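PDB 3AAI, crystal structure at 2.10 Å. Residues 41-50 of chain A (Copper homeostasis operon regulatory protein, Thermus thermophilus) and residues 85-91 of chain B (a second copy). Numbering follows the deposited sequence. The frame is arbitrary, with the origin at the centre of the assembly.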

# COMPACT_ATOMS: atom_id res chain seq x y z
N CYS A 41 0.95 2.50 22.07
CA CYS A 41 0.69 2.85 20.67
C CYS A 41 1.52 2.09 19.65
O CYS A 41 0.98 1.57 18.67
CB CYS A 41 0.89 4.35 20.46
SG CYS A 41 -0.38 5.36 21.22
N VAL A 42 2.83 2.04 19.86
CA VAL A 42 3.72 1.35 18.94
C VAL A 42 3.41 -0.14 18.84
O VAL A 42 3.49 -0.71 17.75
CB VAL A 42 5.19 1.54 19.35
CG1 VAL A 42 6.10 0.77 18.40
CG2 VAL A 42 5.55 3.02 19.32
N ASP A 43 3.08 -0.77 19.96
CA ASP A 43 2.77 -2.20 19.92
C ASP A 43 1.46 -2.40 19.18
O ASP A 43 1.30 -3.35 18.41
CB ASP A 43 2.68 -2.79 21.33
CG ASP A 43 2.61 -4.33 21.32
OD1 ASP A 43 3.35 -4.95 20.53
OD2 ASP A 43 1.84 -4.91 22.11
N VAL A 44 0.51 -1.51 19.42
CA VAL A 44 -0.78 -1.59 18.75
C VAL A 44 -0.59 -1.43 17.24
O VAL A 44 -1.22 -2.14 16.45
CB VAL A 44 -1.76 -0.51 19.26
CG1 VAL A 44 -2.99 -0.43 18.35
CG2 VAL A 44 -2.21 -0.86 20.67
N LEU A 45 0.29 -0.51 16.83
CA LEU A 45 0.55 -0.30 15.41
C LEU A 45 1.16 -1.57 14.82
O LEU A 45 0.82 -1.99 13.71
CB LEU A 45 1.49 0.88 15.18
CG LEU A 45 0.92 2.27 15.51
CD1 LEU A 45 1.97 3.34 15.20
CD2 LEU A 45 -0.37 2.51 14.72
N LYS A 46 2.07 -2.18 15.58
CA LYS A 46 2.71 -3.41 15.14
C LYS A 46 1.73 -4.57 15.05
O LYS A 46 1.80 -5.38 14.12
CB LYS A 46 3.86 -3.79 16.07
CG LYS A 46 5.11 -2.93 15.89
CD LYS A 46 6.27 -3.49 16.68
CE LYS A 46 7.52 -2.65 16.50
NZ LYS A 46 8.65 -3.18 17.31
N GLN A 47 0.83 -4.68 16.02
CA GLN A 47 -0.15 -5.76 16.00
C GLN A 47 -1.05 -5.59 14.76
O GLN A 47 -1.33 -6.56 14.05
CB GLN A 47 -1.01 -5.76 17.27
CG GLN A 47 -0.25 -6.05 18.58
CD GLN A 47 0.34 -7.45 18.65
OE1 GLN A 47 -0.05 -8.36 17.91
NE2 GLN A 47 1.29 -7.65 19.56
N LEU A 48 -1.49 -4.36 14.51
CA LEU A 48 -2.35 -4.08 13.37
C LEU A 48 -1.68 -4.47 12.06
O LEU A 48 -2.30 -5.09 11.19
CB LEU A 48 -2.71 -2.59 13.33
CG LEU A 48 -3.75 -2.12 14.34
CD1 LEU A 48 -3.80 -0.60 14.34
CD2 LEU A 48 -5.11 -2.74 14.00
N LYS A 49 -0.40 -4.10 11.92
CA LYS A 49 0.34 -4.43 10.72
C LYS A 49 0.50 -5.93 10.59
O LYS A 49 0.55 -6.46 9.48
CB LYS A 49 1.71 -3.74 10.72
CG LYS A 49 1.64 -2.23 10.55
CD LYS A 49 0.95 -1.86 9.23
CE LYS A 49 0.59 -0.38 9.17
NZ LYS A 49 1.79 0.50 9.24
N ALA A 50 0.60 -6.61 11.73
CA ALA A 50 0.74 -8.06 11.75
C ALA A 50 -0.55 -8.70 11.24
O ALA A 50 -0.53 -9.62 10.43
CB ALA A 50 1.07 -8.54 13.18
N GLU B 85 13.10 5.72 15.62
CA GLU B 85 13.50 4.41 15.12
C GLU B 85 12.39 3.39 15.35
O GLU B 85 12.06 2.60 14.47
CB GLU B 85 14.78 3.96 15.80
N GLU B 86 11.83 3.40 16.56
CA GLU B 86 10.76 2.49 16.92
C GLU B 86 9.53 2.77 16.07
O GLU B 86 8.88 1.85 15.59
CB GLU B 86 10.42 2.63 18.40
N LEU B 87 9.22 4.05 15.87
CA LEU B 87 8.06 4.42 15.06
C LEU B 87 8.25 3.99 13.62
O LEU B 87 7.39 3.33 13.04
CB LEU B 87 7.80 5.93 15.11
CG LEU B 87 6.57 6.36 14.30
CD1 LEU B 87 5.33 5.68 14.85
CD2 LEU B 87 6.42 7.87 14.35
N MSE B 88 9.38 4.39 13.03
CA MSE B 88 9.69 4.03 11.65
C MSE B 88 9.62 2.52 11.54
O MSE B 88 9.03 1.96 10.61
CB MSE B 88 11.10 4.50 11.28
CG MSE B 88 11.24 6.00 11.19
SE MSE B 88 9.98 6.72 9.93
CE MSE B 88 10.80 6.09 8.31
N GLU B 89 10.23 1.86 12.51
CA GLU B 89 10.25 0.41 12.57
C GLU B 89 8.83 -0.15 12.46
O GLU B 89 8.59 -1.12 11.75
CB GLU B 89 10.89 -0.01 13.89
CG GLU B 89 10.75 -1.47 14.26
CD GLU B 89 11.48 -1.78 15.55
OE1 GLU B 89 12.73 -1.75 15.55
OE2 GLU B 89 10.81 -2.04 16.57
N ALA B 90 7.89 0.49 13.15
CA ALA B 90 6.49 0.06 13.13
C ALA B 90 5.76 0.44 11.84
O ALA B 90 4.83 -0.25 11.43
CB ALA B 90 5.75 0.64 14.33
N LEU B 91 6.17 1.53 11.20
CA LEU B 91 5.53 1.95 9.96
C LEU B 91 5.97 1.09 8.77
O LEU B 91 5.09 0.71 7.97
CB LEU B 91 5.82 3.42 9.68
CG LEU B 91 5.28 4.45 10.68
CD1 LEU B 91 5.68 5.85 10.24
CD2 LEU B 91 3.76 4.34 10.78

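Two nearly parallel helices from two copies of the protein meet here through a small apolar patch centred on an alanine, with one lysine–glutamate salt bridge at its margin. The helix axes run in the same N-to-C sense, 17° apart, and approach to 9.6 Å. Lys46(A) and Ala90(B) set the register, their CA atoms 5.5 Å apart, so the nearest backbone pair falls where chain B offers only a methyl group.

That methyl is the heart of the contact. Ala90(B) points toward chain A, and its CB lies 4.1 Å from CG1 of Val42(A), 4.4 Å from CB of Leu45(A) and 3.9 Å from CG of Lys46(A). Three residues of one helix, spaced i, i+3 and i+4, thus pack against a single small side chain, the spacing that brings successive turns onto one helix face. Val42(A), with chi1 t, also sets CG1 4.1 Å from the carbonyl O of Glu86(B), a packing contact with the backbone. Beside this cluster Leu45(A) reaches Leu87(B), CD1 to CD1 at 4.1 Å; the CA-to-CB bond of Leu87(B) points sideways, but the end of its side chain comes nearer.

Lys46(A) does two jobs. While its CG packs on the alanine, the side chain extends through t values at chi2, chi3 and chi4 to bring NZ of Lys46(A) to 2.6 Å from OE2 of Glu89(B). This is a short, charged hydrogen bond, donated by the lysine; the CA-to-CB bonds of both residues point sideways, and the ends of both side chains come nearer the other helix.

One turn from Leu45(A), Lys49(A) places NZ 3.5 Å from the carbonyl O of Leu91(B) and 3.8 Å from O of Ala90(B). A positive charge near these carbonyl oxygens is electrostatically favourable, though neither approach is a hydrogen bond.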